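Side-chain contact in 1,3,6,8-tetrahydroxynaphthalene synthase (PDB 1U0M), which catalyses the iterative condensation of five malonyl-CoA units and cyclises the resulting pentaketide to 1,3,6,8-tetrahydroxynaphthalene, a precursor of melanin: residues A[284-289]-A[301-306]. Sequence-based numbering, arbitrary orientation.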
ATOM      1  N   ILE A 284      -6.547 -24.661  -8.312  1.00 86.18           N
ATOM      2  CA  ILE A 284      -7.480 -23.631  -7.888  1.00 85.92           C
ATOM      3  C   ILE A 284      -8.226 -23.045  -9.083  1.00 86.06           C
ATOM      4  O   ILE A 284      -9.379 -22.635  -8.967  1.00 86.03           O
ATOM      5  CB  ILE A 284      -6.732 -22.501  -7.152  1.00 85.81           C
ATOM      6  CG1 ILE A 284      -6.048 -23.063  -5.906  1.00 85.40           C
ATOM      7  CG2 ILE A 284      -7.694 -21.388  -6.780  1.00 85.39           C
ATOM      8  CD1 ILE A 284      -5.190 -22.056  -5.172  1.00 85.61           C
ATOM      9  N   LEU A 285      -7.566 -23.017 -10.234  1.00 86.28           N
ATOM     10  CA  LEU A 285      -8.177 -22.471 -11.437  1.00 87.07           C
ATOM     11  C   LEU A 285      -9.261 -23.397 -11.974  1.00 88.10           C
ATOM     12  O   LEU A 285     -10.245 -22.939 -12.554  1.00 88.27           O
ATOM     13  CB  LEU A 285      -7.115 -22.241 -12.511  1.00 86.85           C
ATOM     14  CG  LEU A 285      -7.515 -21.334 -13.677  1.00 86.40           C
ATOM     15  CD1 LEU A 285      -7.782 -19.931 -13.160  1.00 86.24           C
ATOM     16  CD2 LEU A 285      -6.403 -21.308 -14.711  1.00 86.83           C
ATOM     17  N   ASP A 286      -9.080 -24.700 -11.777  1.00 89.40           N
ATOM     18  CA  ASP A 286     -10.050 -25.683 -12.249  1.00 90.62           C
ATOM     19  C   ASP A 286     -11.285 -25.791 -11.368  1.00 90.91           C
ATOM     20  O   ASP A 286     -12.334 -26.256 -11.815  1.00 91.03           O
ATOM     21  CB  ASP A 286      -9.399 -27.058 -12.385  1.00 91.53           C
ATOM     22  CG  ASP A 286      -8.700 -27.232 -13.714  1.00 92.74           C
ATOM     23  OD1 ASP A 286      -9.334 -26.947 -14.751  1.00 92.95           O
ATOM     24  OD2 ASP A 286      -7.525 -27.653 -13.728  1.00 94.61           O
ATOM     25  N   ASP A 287     -11.156 -25.379 -10.112  1.00 91.13           N
ATOM     26  CA  ASP A 287     -12.288 -25.403  -9.196  1.00 90.89           C
ATOM     27  C   ASP A 287     -13.178 -24.231  -9.592  1.00 90.55           C
ATOM     28  O   ASP A 287     -14.367 -24.199  -9.279  1.00 91.05           O
ATOM     29  CB  ASP A 287     -11.811 -25.235  -7.750  1.00 91.55           C
ATOM     30  CG  ASP A 287     -11.133 -26.480  -7.205  1.00 92.31           C
ATOM     31  OD1 ASP A 287     -10.281 -27.060  -7.913  1.00 92.86           O
ATOM     32  OD2 ASP A 287     -11.450 -26.875  -6.061  1.00 91.56           O
ATOM     33  N   LEU A 288     -12.585 -23.273 -10.297  1.00 89.46           N
ATOM     34  CA  LEU A 288     -13.308 -22.096 -10.749  1.00 88.79           C
ATOM     35  C   LEU A 288     -14.023 -22.419 -12.061  1.00 88.80           C
ATOM     36  O   LEU A 288     -15.023 -21.791 -12.402  1.00 89.44           O
ATOM     37  CB  LEU A 288     -12.333 -20.929 -10.941  1.00 87.69           C
ATOM     38  CG  LEU A 288     -12.882 -19.499 -10.930  1.00 86.66           C
ATOM     39  CD1 LEU A 288     -13.653 -19.219 -12.196  1.00 86.57           C
ATOM     40  CD2 LEU A 288     -13.766 -19.306  -9.712  1.00 86.51           C
ATOM     41  N   SER A 289     -13.511 -23.406 -12.789  1.00 88.41           N
ATOM     42  CA  SER A 289     -14.106 -23.812 -14.059  1.00 88.04           C
ATOM     43  C   SER A 289     -15.206 -24.843 -13.830  1.00 88.35           C
ATOM     44  O   SER A 289     -15.727 -25.431 -14.779  1.00 88.38           O
ATOM     45  CB  SER A 289     -13.042 -24.409 -14.979  1.00 87.97           C
ATOM     46  OG  SER A 289     -12.440 -25.549 -14.391  1.00 87.18           O
ATOM     47  N   PHE A 301      -5.654 -18.426 -21.016  1.00 64.20           N
ATOM     48  CA  PHE A 301      -4.614 -17.406 -20.905  1.00 62.93           C
ATOM     49  C   PHE A 301      -3.952 -17.395 -19.535  1.00 60.91           C
ATOM     50  O   PHE A 301      -2.736 -17.247 -19.426  1.00 59.80           O
ATOM     51  CB  PHE A 301      -5.218 -16.036 -21.221  1.00 63.80           C
ATOM     52  CG  PHE A 301      -5.759 -15.932 -22.617  1.00 64.93           C
ATOM     53  CD1 PHE A 301      -4.906 -15.691 -23.691  1.00 64.75           C
ATOM     54  CD2 PHE A 301      -7.112 -16.132 -22.868  1.00 65.43           C
ATOM     55  CE1 PHE A 301      -5.391 -15.655 -24.993  1.00 64.04           C
ATOM     56  CE2 PHE A 301      -7.607 -16.097 -24.167  1.00 64.57           C
ATOM     57  CZ  PHE A 301      -6.742 -15.858 -25.231  1.00 64.61           C
ATOM     58  N   SER A 302      -4.754 -17.557 -18.492  1.00 59.43           N
ATOM     59  CA  SER A 302      -4.228 -17.582 -17.138  1.00 59.07           C
ATOM     60  C   SER A 302      -3.314 -18.793 -17.018  1.00 57.91           C
ATOM     61  O   SER A 302      -2.147 -18.677 -16.637  1.00 56.67           O
ATOM     62  CB  SER A 302      -5.372 -17.709 -16.131  1.00 61.00           C
ATOM     63  OG  SER A 302      -6.406 -16.782 -16.415  1.00 64.46           O
ATOM     64  N   ARG A 303      -3.858 -19.956 -17.361  1.00 55.50           N
ATOM     65  CA  ARG A 303      -3.109 -21.198 -17.288  1.00 54.81           C
ATOM     66  C   ARG A 303      -1.833 -21.137 -18.124  1.00 52.24           C
ATOM     67  O   ARG A 303      -0.854 -21.816 -17.818  1.00 54.06           O
ATOM     68  CB  ARG A 303      -3.988 -22.372 -17.734  1.00 57.46           C
ATOM     69  CG  ARG A 303      -3.440 -23.731 -17.318  1.00 62.57           C
ATOM     70  CD  ARG A 303      -4.449 -24.870 -17.491  1.00 67.52           C
ATOM     71  NE  ARG A 303      -5.630 -24.721 -16.640  1.00 71.32           N
ATOM     72  CZ  ARG A 303      -6.702 -24.001 -16.960  1.00 73.67           C
ATOM     73  NH1 ARG A 303      -6.751 -23.363 -18.122  1.00 74.54           N
ATOM     74  NH2 ARG A 303      -7.723 -23.915 -16.114  1.00 75.01           N
ATOM     75  N   ALA A 304      -1.840 -20.320 -19.170  1.00 49.26           N
ATOM     76  CA  ALA A 304      -0.672 -20.175 -20.032  1.00 46.07           C
ATOM     77  C   ALA A 304       0.458 -19.438 -19.307  1.00 45.80           C
ATOM     78  O   ALA A 304       1.638 -19.766 -19.470  1.00 44.19           O
ATOM     79  CB  ALA A 304      -1.052 -19.421 -21.298  1.00 47.21           C
ATOM     80  N   THR A 305       0.099 -18.434 -18.512  1.00 44.87           N
ATOM     81  CA  THR A 305       1.095 -17.666 -17.764  1.00 42.52           C
ATOM     82  C   THR A 305       1.742 -18.569 -16.724  1.00 42.66           C
ATOM     83  O   THR A 305       2.961 -18.570 -16.546  1.00 44.26           O
ATOM     84  CB  THR A 305       0.452 -16.470 -17.021  1.00 41.69           C
ATOM     85  OG1 THR A 305      -0.183 -15.608 -17.968  1.00 43.21           O
ATOM     86  CG2 THR A 305       1.504 -15.679 -16.243  1.00 39.80           C
ATOM     87  N   LEU A 306       0.916 -19.353 -16.044  1.00 42.38           N
ATOM     88  CA  LEU A 306       1.411 -20.235 -14.999  1.00 42.19           C
ATOM     89  C   LEU A 306       2.291 -21.357 -15.558  1.00 41.68           C
ATOM     90  O   LEU A 306       3.284 -21.746 -14.940  1.00 41.35           O
ATOM     91  CB  LEU A 306       0.223 -20.809 -14.212  1.00 42.55           C
ATOM     92  CG  LEU A 306      -0.843 -19.798 -13.751  1.00 42.99           C
ATOM     93  CD1 LEU A 306      -1.954 -20.532 -13.004  1.00 44.05           C
ATOM     94  CD2 LEU A 306      -0.226 -18.738 -12.858  1.00 42.92           C
TER
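In the C-terminal half of this thiolase-fold subunit, an antiparallel pair of short helices packs through Leu285 on 281-291 and Arg303 on 300-308. The local axes run at 172° to each other and stay 11.5 Å apart at their closest; at that spacing the contacts are all between side chains. Leu285 CD2 does most of the touching. It lies over one face of the Arg303 guanidinium, displaced toward the rim, and approaches Arg303 NH2 to 3.2 Å and Arg303 CZ to 3.5 Å. The same methyl also reaches Arg303 CB and, at 4.0 Å, Ser302 CB, so it sits between the guanidinium of Arg303 and the CB atoms at the base of Arg303 and Ser302.

Two torsions place the head over the methyl: Arg303 CG is anti to the backbone N (chi1 -163°), which extends the chain toward the opposite helix, and the bend at chi3 then turns the head across the leucine branch. Asp286 adds the polar component. Its OD1 stands 3.7 Å from Arg303 NH2, a long salt bridge without a hydrogen bond, approached obliquely even though the carboxylate and guanidinium planes differ by just 23°. NH2 is buried here and finds no hydrogen-bonding partner in the model, so the attraction is probably mainly electrostatic.

The pair packs against strand 276-278, the outermost strand of the large sheet within this chain: Leu285 rests on Val277, whose carbonyl oxygen accepts a hydrogen bond with Ser302 OG. Phe299, in the connection between the helices, packs against Leu285 and Leu288, while helix 251-263 flanks 281-291 and helix 315-326 flanks 300-308.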